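Local coordinates for putative endo-1,4-beta-xylanase (Bacteroides thetaiotaomicron VPI-5482, PDB 5MSX), which probably hydrolyses O-glycosidic bonds in plant pectin as a family 43 glycoside hydrolase, likely acting as an arabinofuranosidase, at residues I210-Y215 against Y227-V232; F158-G163 against F204-G209; D244-T249 against G299-V304; Y198-I203 against L214-G219. One frame throughout, in Å; residues are numbered along the deposited sequence. Where two conformers were deposited one is given.

Interaction 1 (I210-Y215 against Y227-V232); sequences IYYYLY and YVMSRV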
# COMPACT_ATOMS: atom_id res chain seq x y z
N ILE C 210 -2.32 17.06 -19.70
CA ILE C 210 -2.91 18.26 -19.12
C ILE C 210 -3.77 17.87 -17.91
O ILE C 210 -4.57 16.95 -17.97
CB ILE C 210 -3.75 19.04 -20.16
CG1 ILE C 210 -2.90 19.31 -21.42
CG2 ILE C 210 -4.29 20.35 -19.58
CD1 ILE C 210 -3.64 20.06 -22.53
N TYR C 211 -3.55 18.59 -16.81
CA TYR C 211 -4.30 18.47 -15.58
C TYR C 211 -5.47 19.47 -15.59
O TYR C 211 -5.27 20.63 -15.91
CB TYR C 211 -3.39 18.77 -14.39
CG TYR C 211 -2.20 17.84 -14.19
CD1 TYR C 211 -2.37 16.53 -13.73
CD2 TYR C 211 -0.91 18.29 -14.41
CE1 TYR C 211 -1.29 15.70 -13.52
CE2 TYR C 211 0.19 17.45 -14.22
CZ TYR C 211 -0.00 16.17 -13.77
OH TYR C 211 1.09 15.36 -13.53
N TYR C 212 -6.67 18.98 -15.28
CA TYR C 212 -7.92 19.75 -15.30
C TYR C 212 -8.52 19.81 -13.92
O TYR C 212 -8.79 18.78 -13.32
CB TYR C 212 -8.92 19.10 -16.26
CG TYR C 212 -8.49 19.15 -17.70
CD1 TYR C 212 -7.72 18.12 -18.26
CD2 TYR C 212 -8.83 20.22 -18.50
CE1 TYR C 212 -7.32 18.17 -19.59
CE2 TYR C 212 -8.40 20.29 -19.82
CZ TYR C 212 -7.67 19.24 -20.37
OH TYR C 212 -7.24 19.32 -21.69
N TYR C 213 -8.68 21.03 -13.40
CA TYR C 213 -9.34 21.27 -12.13
C TYR C 213 -10.65 22.02 -12.37
O TYR C 213 -10.64 23.20 -12.70
CB TYR C 213 -8.44 22.08 -11.17
CG TYR C 213 -9.12 22.35 -9.88
CD1 TYR C 213 -9.33 21.33 -8.99
CD2 TYR C 213 -9.62 23.61 -9.57
CE1 TYR C 213 -10.04 21.52 -7.84
CE2 TYR C 213 -10.32 23.83 -8.39
CZ TYR C 213 -10.54 22.78 -7.53
OH TYR C 213 -11.20 22.93 -6.34
N LEU C 214 -11.76 21.33 -12.17
CA LEU C 214 -13.11 21.88 -12.33
C LEU C 214 -13.67 22.09 -10.94
O LEU C 214 -13.53 21.22 -10.08
CB LEU C 214 -14.03 20.88 -13.07
CG LEU C 214 -13.85 20.65 -14.58
CD1 LEU C 214 -12.46 20.21 -14.96
CD2 LEU C 214 -14.88 19.62 -15.04
N TYR C 215 -14.34 23.23 -10.75
CA TYR C 215 -14.85 23.63 -9.45
C TYR C 215 -16.22 24.31 -9.62
O TYR C 215 -16.46 24.99 -10.61
CB TYR C 215 -13.81 24.54 -8.78
CG TYR C 215 -13.52 25.84 -9.52
CD1 TYR C 215 -12.63 25.88 -10.58
CD2 TYR C 215 -14.14 27.02 -9.14
CE1 TYR C 215 -12.39 27.05 -11.27
CE2 TYR C 215 -13.90 28.22 -9.82
CZ TYR C 215 -13.04 28.23 -10.87
OH TYR C 215 -12.82 29.42 -11.55
N TYR C 227 -13.46 26.07 -14.64
CA TYR C 227 -12.23 25.27 -14.58
C TYR C 227 -10.98 26.08 -14.88
O TYR C 227 -11.05 27.19 -15.37
CB TYR C 227 -12.30 24.03 -15.49
CG TYR C 227 -11.93 24.30 -16.91
CD1 TYR C 227 -12.75 25.07 -17.73
CD2 TYR C 227 -10.74 23.82 -17.46
CE1 TYR C 227 -12.44 25.33 -19.05
CE2 TYR C 227 -10.40 24.09 -18.78
CZ TYR C 227 -11.27 24.84 -19.57
OH TYR C 227 -10.96 25.10 -20.90
N VAL C 228 -9.86 25.48 -14.47
CA VAL C 228 -8.50 25.89 -14.78
C VAL C 228 -7.68 24.65 -15.19
O VAL C 228 -8.09 23.49 -14.97
CB VAL C 228 -7.82 26.61 -13.59
CG1 VAL C 228 -8.53 27.91 -13.28
CG2 VAL C 228 -7.75 25.75 -12.32
N MET C 229 -6.53 24.91 -15.81
CA MET C 229 -5.68 23.85 -16.38
C MET C 229 -4.24 24.04 -15.98
O MET C 229 -3.80 25.18 -15.83
CB MET C 229 -5.66 23.92 -17.89
CG MET C 229 -6.89 23.45 -18.57
SD MET C 229 -6.80 23.90 -20.32
CE MET C 229 -6.80 25.67 -20.29
N SER C 230 -3.51 22.93 -15.85
CA SER C 230 -2.08 23.00 -15.67
C SER C 230 -1.37 21.96 -16.49
O SER C 230 -1.85 20.83 -16.64
CB SER C 230 -1.72 22.78 -14.22
OG SER C 230 -0.31 22.69 -14.10
N ARG C 231 -0.20 22.35 -16.98
CA ARG C 231 0.75 21.43 -17.58
C ARG C 231 1.92 21.14 -16.67
O ARG C 231 2.87 20.53 -17.12
CB ARG C 231 1.29 22.01 -18.90
CG ARG C 231 0.21 22.29 -19.92
CD ARG C 231 0.74 23.12 -21.07
NE ARG C 231 0.22 22.57 -22.31
CZ ARG C 231 -0.88 22.96 -22.95
NH1 ARG C 231 -1.64 23.96 -22.48
NH2 ARG C 231 -1.22 22.35 -24.08
N VAL C 232 1.87 21.54 -15.40
CA VAL C 232 3.00 21.36 -14.50
C VAL C 232 2.72 20.24 -13.52
O VAL C 232 3.39 19.23 -13.54
CB VAL C 232 3.34 22.66 -13.73
CG1 VAL C 232 4.47 22.43 -12.73
CG2 VAL C 232 3.73 23.76 -14.70
O HOH W 1 -11.93 29.43 -14.14
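The Tyr-212 ring meets Tyr-227 at its edge, CD2 lying 4.2 Å from Tyr-227 CE2, while one face, toward the rim, carries the CG2 methyl of Ile-210 from its own strand and Phe-205 stacks on the other. Met-229 comes at this ring obliquely: its CG sits 3.7 Å from Tyr-212 CE2, and SD follows in a Met-aromatic contact, 5.0 Å from the ring centroid. A second flat group, the Arg-231 guanidinium, has Ile-210 CD1 over one face, 3.7 Å from NH2. With chi1 at -53°, Ile-210 can serve both, CG2 going to the tyrosine, where it also lies 4.2 Å from Met-229 CG, and the CG1 branch to the arginine. An alanine in place of Ile-210 would probably uncover that face of the tyrosine and leave the guanidinium freer to turn. The opposite sheet face pairs Tyr-213 CB with Val-228 CG2 at 3.9 Å, and a water accepts from Tyr-215 OH and donates to Tyr-227 O. Polar ends on the Tyr-212 side lead elsewhere, Tyr-212 OH to Gly-299 O and Tyr-227 OH to Ile-301 N. Four backbone bonds hold the strands, two between Tyr-211 and Ser-230 and two between Tyr-213 and Val-228, before Ser-230 OG accepts from Val-232 N in an ST turn. This is a regular antiparallel beta hairpin, the middle of a four-stranded blade in the five-bladed propeller characteristic of family 43.

Interaction 2 (F158-G163 against F204-G209); sequences FVDDDG and FFKRKG. With EDO (1,2-ethanediol), chain X.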
# COMPACT_ATOMS: atom_id res chain seq x y z
N PHE C 158 -7.05 11.91 -6.77
CA PHE C 158 -6.28 11.71 -8.00
C PHE C 158 -4.98 10.93 -7.72
O PHE C 158 -4.25 11.27 -6.78
CB PHE C 158 -5.94 13.04 -8.64
CG PHE C 158 -5.10 12.91 -9.88
CD1 PHE C 158 -5.64 12.35 -11.05
CD2 PHE C 158 -3.77 13.32 -9.89
CE1 PHE C 158 -4.87 12.23 -12.20
CE2 PHE C 158 -2.98 13.20 -11.04
CZ PHE C 158 -3.53 12.65 -12.19
N VAL C 159 -4.67 9.92 -8.53
CA VAL C 159 -3.34 9.23 -8.44
C VAL C 159 -2.58 9.49 -9.74
O VAL C 159 -3.05 9.13 -10.81
CB VAL C 159 -3.48 7.71 -8.20
CG1 VAL C 159 -2.11 7.06 -7.97
CG2 VAL C 159 -4.40 7.43 -7.02
N ASP C 160 -1.42 10.13 -9.65
CA ASP C 160 -0.69 10.51 -10.86
C ASP C 160 0.09 9.29 -11.40
O ASP C 160 0.16 8.23 -10.74
CB ASP C 160 0.22 11.74 -10.57
CG ASP C 160 0.47 12.62 -11.78
OD1 ASP C 160 0.11 12.25 -12.93
OD2 ASP C 160 1.03 13.72 -11.57
N ASP C 161 0.64 9.44 -12.62
CA ASP C 161 1.35 8.35 -13.32
C ASP C 161 2.55 7.80 -12.50
O ASP C 161 2.84 6.61 -12.57
CB ASP C 161 1.81 8.80 -14.72
CG ASP C 161 0.63 9.07 -15.68
OD1 ASP C 161 -0.17 8.14 -15.95
OD2 ASP C 161 0.50 10.21 -16.20
N ASP C 162 3.18 8.66 -11.70
CA ASP C 162 4.25 8.25 -10.79
C ASP C 162 3.81 7.65 -9.44
O ASP C 162 4.64 7.39 -8.58
CB ASP C 162 5.20 9.42 -10.52
CG ASP C 162 4.58 10.52 -9.66
OD1 ASP C 162 3.38 10.51 -9.28
OD2 ASP C 162 5.35 11.45 -9.38
N GLY C 163 2.51 7.47 -9.25
CA GLY C 163 2.00 6.91 -8.00
C GLY C 163 1.64 7.91 -6.92
O GLY C 163 1.05 7.53 -5.91
N PHE C 204 -11.31 16.46 -10.71
CA PHE C 204 -9.93 16.54 -11.20
C PHE C 204 -9.63 15.33 -12.07
O PHE C 204 -9.96 14.18 -11.71
CB PHE C 204 -8.93 16.62 -10.05
CG PHE C 204 -7.53 16.88 -10.50
CD1 PHE C 204 -6.69 15.82 -10.87
CD2 PHE C 204 -7.03 18.18 -10.59
CE1 PHE C 204 -5.40 16.06 -11.30
CE2 PHE C 204 -5.75 18.42 -11.03
CZ PHE C 204 -4.92 17.35 -11.38
N PHE C 205 -9.00 15.60 -13.21
CA PHE C 205 -8.52 14.54 -14.09
C PHE C 205 -7.37 15.02 -14.98
O PHE C 205 -7.14 16.24 -15.16
CB PHE C 205 -9.64 13.94 -14.93
CG PHE C 205 -10.24 14.89 -15.91
CD1 PHE C 205 -11.27 15.74 -15.52
CD2 PHE C 205 -9.77 14.96 -17.22
CE1 PHE C 205 -11.82 16.64 -16.44
CE2 PHE C 205 -10.30 15.89 -18.11
CZ PHE C 205 -11.31 16.73 -17.72
N LYS C 206 -6.66 14.04 -15.53
CA LYS C 206 -5.52 14.27 -16.39
C LYS C 206 -5.84 13.69 -17.77
O LYS C 206 -6.23 12.54 -17.86
CB LYS C 206 -4.29 13.58 -15.83
CG LYS C 206 -3.00 13.88 -16.59
CD LYS C 206 -1.83 13.08 -16.04
CE LYS C 206 -0.48 13.67 -16.45
NZ LYS C 206 0.55 12.88 -15.73
N ARG C 207 -5.63 14.46 -18.84
CA ARG C 207 -5.80 13.97 -20.20
C ARG C 207 -4.69 14.49 -21.11
O ARG C 207 -4.51 15.71 -21.23
CB ARG C 207 -7.16 14.38 -20.75
CG ARG C 207 -7.38 14.05 -22.23
CD ARG C 207 -8.76 14.45 -22.68
NE ARG C 207 -9.06 14.17 -24.09
CZ ARG C 207 -8.68 14.93 -25.12
NH1 ARG C 207 -7.91 16.02 -24.96
NH2 ARG C 207 -9.06 14.59 -26.34
N LYS C 208 -3.97 13.56 -21.76
CA LYS C 208 -2.89 13.91 -22.71
C LYS C 208 -1.90 14.92 -22.14
O LYS C 208 -1.63 15.94 -22.74
CB LYS C 208 -3.49 14.43 -24.03
CG LYS C 208 -4.31 13.37 -24.72
CD LYS C 208 -4.96 13.86 -26.00
CE LYS C 208 -5.75 12.71 -26.62
NZ LYS C 208 -6.10 12.95 -28.05
N GLY C 209 -1.43 14.64 -20.92
CA GLY C 209 -0.49 15.51 -20.23
C GLY C 209 -1.01 16.80 -19.61
O GLY C 209 -0.22 17.56 -19.07
C1 EDO X . -3.69 9.63 -14.94
O1 EDO X . -5.07 9.84 -15.25
C2 EDO X . -3.61 8.45 -13.98
O2 EDO X . -2.28 8.33 -13.46
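Phe-158 and Phe-204 both set CG anti to the backbone N (chi1 178° and -173°), which sends each ring across the space between their strands. There they form a T-shaped pair: an edge of Phe-204 is directed at the face of Phe-158, with CE1 over the ring centre and centroids 4.7 Å apart. The closest approach is between Phe-204 CD1 and Phe-158 CG, at 3.5 Å. Lys-206, extended along its whole length, passes Phe-158 obliquely, its CB 3.8 Å from Phe-158 CZ, and delivers its ammonium to two carboxylates. NZ lies 2.9 Å from Asp-160 OD1, where it takes the syn lone pair, and 2.7 Å from Asp-161 OD2, met on the anti side and somewhat out of plane. Asp-160 OD1 is gripped a second time, on its anti side and well out of the carboxylate plane, by the backbone N of Asp-161, while Asp-160 OD2 bonds to Tyr-211 OH. The two acids begin a type I turn, closed by Gly-163 N to Asp-160 O, and a 1,2-ethanediol, probably from the crystallisation liquor, donates from O2 to Val-159 O beside it. A methionine in place of Lys-206 would probably leave two neighbouring carboxylates without the positive charge they share. Beyond the pair, Phe-204 also stacks on Phe-168. Strands 156-159 and 203-207 begin successive sheets, and such a side-chain junction, with an aromatic pair and a salt-bridge network but no shared backbone bonds, joins adjacent blades of the family 43 beta-propeller.

Interaction 3 (D244-T249 against G299-V304); sequences DIISTT and GTIRPV. With EDO (1,2-ethanediol), chain B; EDO (1,2-ethanediol), chain D.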
# COMPACT_ATOMS: atom_id res chain seq x y z
N ASP C 244 -14.00 29.79 -19.63
CA ASP C 244 -13.81 28.95 -18.43
C ASP C 244 -15.11 28.40 -17.77
O ASP C 244 -15.03 27.56 -16.88
CB ASP C 244 -12.92 29.68 -17.39
CG ASP C 244 -13.64 30.86 -16.69
OD1 ASP C 244 -14.51 31.50 -17.33
OD2 ASP C 244 -13.34 31.13 -15.50
N ILE C 245 -16.29 28.85 -18.20
CA ILE C 245 -17.55 28.33 -17.68
C ILE C 245 -17.99 27.16 -18.56
O ILE C 245 -18.33 27.34 -19.71
CB ILE C 245 -18.66 29.38 -17.63
CG1 ILE C 245 -18.27 30.55 -16.70
CG2 ILE C 245 -19.97 28.76 -17.17
CD1 ILE C 245 -18.46 30.31 -15.23
N ILE C 246 -18.01 25.97 -17.99
CA ILE C 246 -18.31 24.80 -18.78
C ILE C 246 -19.72 24.24 -18.59
O ILE C 246 -20.15 23.51 -19.43
CB ILE C 246 -17.23 23.72 -18.70
CG1 ILE C 246 -17.08 23.19 -17.29
CG2 ILE C 246 -15.90 24.27 -19.22
CD1 ILE C 246 -15.90 22.25 -17.16
N SER C 247 -20.41 24.58 -17.50
CA SER C 247 -21.82 24.23 -17.34
C SER C 247 -22.52 25.36 -16.67
O SER C 247 -21.97 25.99 -15.77
CB SER C 247 -22.03 22.93 -16.56
OG SER C 247 -21.76 23.07 -15.19
N THR C 248 -23.72 25.67 -17.15
CA THR C 248 -24.52 26.77 -16.64
C THR C 248 -25.98 26.57 -17.06
O THR C 248 -26.25 25.82 -17.99
CB THR C 248 -23.99 28.15 -17.15
OG1 THR C 248 -24.64 29.19 -16.43
CG2 THR C 248 -24.23 28.36 -18.67
N THR C 249 -26.91 27.22 -16.37
CA THR C 249 -28.34 27.16 -16.72
C THR C 249 -28.56 27.42 -18.22
O THR C 249 -27.95 28.32 -18.80
CB THR C 249 -29.17 28.13 -15.86
OG1 THR C 249 -29.21 27.63 -14.52
CG2 THR C 249 -30.64 28.31 -16.42
N GLY C 299 -6.50 21.52 -26.01
CA GLY C 299 -6.80 20.97 -24.69
C GLY C 299 -7.88 21.71 -23.92
O GLY C 299 -8.28 21.22 -22.87
N THR C 300 -8.38 22.86 -24.41
CA THR C 300 -9.45 23.55 -23.68
C THR C 300 -10.74 22.72 -23.74
O THR C 300 -10.96 22.02 -24.73
CB THR C 300 -9.79 24.97 -24.18
OG1 THR C 300 -9.97 24.96 -25.59
CG2 THR C 300 -8.73 25.96 -23.77
N ILE C 301 -11.54 22.78 -22.68
CA ILE C 301 -12.83 22.07 -22.61
C ILE C 301 -13.89 22.88 -23.34
O ILE C 301 -14.01 24.10 -23.11
CB ILE C 301 -13.29 21.83 -21.15
CG1 ILE C 301 -12.30 20.92 -20.41
CG2 ILE C 301 -14.68 21.23 -21.11
CD1 ILE C 301 -12.50 20.89 -18.90
N ARG C 302 -14.66 22.23 -24.20
CA ARG C 302 -15.78 22.91 -24.85
C ARG C 302 -16.95 22.99 -23.87
O ARG C 302 -17.29 21.96 -23.27
CB ARG C 302 -16.21 22.17 -26.12
CG ARG C 302 -15.10 22.08 -27.18
CD ARG C 302 -15.57 21.48 -28.52
NE ARG C 302 -16.78 22.15 -29.01
CZ ARG C 302 -16.85 23.39 -29.45
NH1 ARG C 302 -15.76 24.16 -29.54
NH2 ARG C 302 -18.02 23.88 -29.83
N PRO C 303 -17.55 24.18 -23.69
CA PRO C 303 -18.71 24.26 -22.77
C PRO C 303 -19.73 23.18 -23.11
O PRO C 303 -20.02 22.94 -24.29
CB PRO C 303 -19.25 25.67 -23.00
CG PRO C 303 -18.05 26.46 -23.38
CD PRO C 303 -17.16 25.52 -24.17
N VAL C 304 -20.25 22.51 -22.09
CA VAL C 304 -21.07 21.31 -22.30
C VAL C 304 -22.44 21.68 -22.85
O VAL C 304 -23.06 22.58 -22.36
CB VAL C 304 -21.26 20.51 -20.99
CG1 VAL C 304 -22.16 19.30 -21.24
CG2 VAL C 304 -19.89 20.06 -20.47
C1 EDO B . -18.82 19.40 -25.34
O1 EDO B . -18.38 19.66 -23.98
C2 EDO B . -20.31 19.48 -25.65
O2 EDO B . -21.10 18.58 -24.81
C1 EDO D . -17.53 33.34 -20.18
O1 EDO D . -17.11 33.34 -21.55
C2 EDO D . -16.78 32.23 -19.48
O2 EDO D . -16.99 30.96 -20.11
O HOH W 2 -23.17 24.71 -20.42
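Ile-246 and Ile-301 make the close-packed half of this contact, their side chains meeting at an angle with CG2 of Ile-246 3.8 Å from CG2 of Ile-301 and the two CD1 methyls 4.1 Å apart. CG1 of Ile-246 occupies the position between the backbone N and the carbonyl carbon (chi1 63°), which leaves CG2 available for Ile-301. Leu-214 packs against both isoleucines, and Tyr-227 against Ile-246. Beside this apolar patch, Val-304 N donates to Ile-246 O over 2.8 Å, in the carbonyl plane and nearly straight at 168°; the CG2 methyl of Val-304 lies against the same oxygen. Beyond Ile-246 and Ile-301 the side-chain fit is looser: the Pro-303 ring only grazes Ile-245 O, with CG at 3.8 Å, and a water donates to Val-304 O with only a weak second bond to Ile-246 O. Two 1,2-ethanediol molecules, probably from the crystallisation liquor, occupy the margins: one donates to Arg-302 O, the other accepts from Ile-245 N. Away from the active site and the calcium ion, the contact lays the loop after strand 287-293 along the outermost strand of a propeller blade, where Ile-246 and Ser-247, both facing Tyr-225, form a classic beta bulge.

Interaction 4 (Y198-I203 against L214-G219); sequences YSEGPI and LYTIGG
Ile-203 and Leu-214 form an antiparallel hydrogen-bonded pair where two strands of a propeller blade meet, and the loop before it bears Glu-200, the predicted proton donor. Backbone bonds come first: Ile-203 N to Leu-214 O and Leu-214 N to Ile-203 O, both 2.9 Å, with a longer one, 3.2 Å, from Thr-216 N to Glu-200 O. Side-chain bonds take over toward Tyr-198. Thr-216 OG1, placed between its backbone N and carbonyl carbon (chi1 73°), accepts from Glu-200 N at 2.9 Å, and Ser-199 OG donates in the carbonyl plane to Thr-216 O, 2.8 Å away. Thr-216 thus holds the backbone on both sides of the glutamate CA, while Gly-201 N bonds to Asp-154, predicted to modulate and orient the donor. Apolar contact is modest: CB of Ile-203 lies 3.9 Å from CB of Leu-214, and Gly-201 keeps a positive phi where a CB would crowd Thr-216 CG2. Water joins the remaining ends, one molecule accepting from Thr-216 OG1 and donating to Tyr-198 O and Gly-218 O, another running from Gly-218 N to Tyr-198 O. Within the loop, Tyr-198 OH donates to Glu-200 OE1 over 2.8 Å, from above the carboxylate plane.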
# COMPACT_ATOMS: atom_id res chain seq x y z
N TYR C 198 -17.67 31.19 -3.22
CA TYR C 198 -17.77 29.88 -2.61
C TYR C 198 -17.80 28.74 -3.65
O TYR C 198 -18.64 28.74 -4.58
CB TYR C 198 -19.02 29.77 -1.73
CG TYR C 198 -19.17 28.38 -1.17
CD1 TYR C 198 -18.28 27.88 -0.24
CD2 TYR C 198 -20.18 27.52 -1.63
CE1 TYR C 198 -18.38 26.59 0.25
CE2 TYR C 198 -20.29 26.22 -1.16
CZ TYR C 198 -19.39 25.77 -0.21
OH TYR C 198 -19.52 24.48 0.26
N SER C 199 -16.95 27.74 -3.45
CA SER C 199 -16.83 26.61 -4.37
C SER C 199 -16.81 25.27 -3.67
O SER C 199 -16.25 25.11 -2.55
CB SER C 199 -15.55 26.75 -5.19
OG SER C 199 -15.32 25.58 -5.97
N GLU C 200 -17.40 24.28 -4.34
CA GLU C 200 -17.41 22.91 -3.82
C GLU C 200 -17.35 21.91 -4.98
O GLU C 200 -16.99 22.29 -6.08
CB GLU C 200 -18.63 22.71 -2.91
CG GLU C 200 -19.99 22.78 -3.58
CD GLU C 200 -21.17 22.80 -2.58
OE1 GLU C 200 -20.93 22.72 -1.35
OE2 GLU C 200 -22.35 22.87 -3.01
N GLY C 201 -17.65 20.65 -4.72
CA GLY C 201 -17.71 19.64 -5.78
C GLY C 201 -16.53 19.59 -6.76
O GLY C 201 -16.75 19.48 -7.96
N PRO C 202 -15.30 19.63 -6.25
CA PRO C 202 -14.16 19.56 -7.21
C PRO C 202 -14.15 18.26 -8.05
O PRO C 202 -14.54 17.22 -7.58
CB PRO C 202 -12.93 19.62 -6.30
CG PRO C 202 -13.42 19.23 -4.93
CD PRO C 202 -14.84 19.68 -4.85
N ILE C 203 -13.76 18.40 -9.30
CA ILE C 203 -13.52 17.30 -10.21
C ILE C 203 -12.12 17.52 -10.70
O ILE C 203 -11.79 18.63 -11.04
CB ILE C 203 -14.51 17.35 -11.42
CG1 ILE C 203 -15.95 17.12 -10.93
CG2 ILE C 203 -14.08 16.39 -12.55
CD1 ILE C 203 -17.01 17.41 -12.01
N LEU C 214 -11.76 21.33 -12.17
CA LEU C 214 -13.11 21.88 -12.33
C LEU C 214 -13.67 22.09 -10.94
O LEU C 214 -13.53 21.22 -10.08
CB LEU C 214 -14.03 20.88 -13.07
CG LEU C 214 -13.85 20.65 -14.58
CD1 LEU C 214 -12.46 20.21 -14.96
CD2 LEU C 214 -14.88 19.62 -15.04
N TYR C 215 -14.34 23.23 -10.75
CA TYR C 215 -14.85 23.63 -9.45
C TYR C 215 -16.22 24.31 -9.62
O TYR C 215 -16.46 24.99 -10.61
CB TYR C 215 -13.81 24.54 -8.78
CG TYR C 215 -13.52 25.84 -9.52
CD1 TYR C 215 -12.63 25.88 -10.58
CD2 TYR C 215 -14.14 27.02 -9.14
CE1 TYR C 215 -12.39 27.05 -11.27
CE2 TYR C 215 -13.90 28.22 -9.82
CZ TYR C 215 -13.04 28.23 -10.87
OH TYR C 215 -12.82 29.42 -11.55
N THR C 216 -17.12 24.10 -8.67
CA THR C 216 -18.43 24.77 -8.73
C THR C 216 -18.36 26.19 -8.25
O THR C 216 -17.47 26.56 -7.46
CB THR C 216 -19.56 24.07 -7.92
OG1 THR C 216 -19.38 24.23 -6.49
CG2 THR C 216 -19.66 22.63 -8.31
N ILE C 217 -19.28 26.99 -8.79
CA ILE C 217 -19.59 28.34 -8.39
C ILE C 217 -21.13 28.44 -8.21
O ILE C 217 -21.87 27.78 -8.95
CB ILE C 217 -19.08 29.30 -9.49
CG1 ILE C 217 -17.54 29.39 -9.43
CG2 ILE C 217 -19.70 30.67 -9.42
CD1 ILE C 217 -16.98 29.58 -8.04
N GLY C 218 -21.61 29.25 -7.26
CA GLY C 218 -23.05 29.42 -7.01
C GLY C 218 -23.64 28.22 -6.31
O GLY C 218 -22.95 27.38 -5.74
N GLY C 219 -24.96 28.16 -6.36
CA GLY C 219 -25.74 27.09 -5.75
C GLY C 219 -27.18 27.18 -6.28
O GLY C 219 -27.54 28.17 -6.92
O HOH W 3 -20.55 26.40 -5.33
O HOH W 4 -20.70 30.39 -4.85

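Overall arrangement
From the N terminus, interaction 2 opens first at 158-163 and closes a long loop at 204-209, joining two successive blades. Interaction 4 starts inside that loop, at 198-203, and ends beyond it at 214-219, so the two cross. Interaction 1 in turn begins at 210-215, before interaction 4 has closed, and shares Leu-214 and Tyr-215 with it; it closes the short hairpin at 227-232. Interaction 3 follows in series, bringing 299-304 back to 244-249. Interaction 4 ties the loop bearing the predicted proton donor to strand 210-217, interaction 1 continues the blade outward, and its tyrosine hydroxyls reach the 299-304 loop of interaction 3 and the turn of interaction 2.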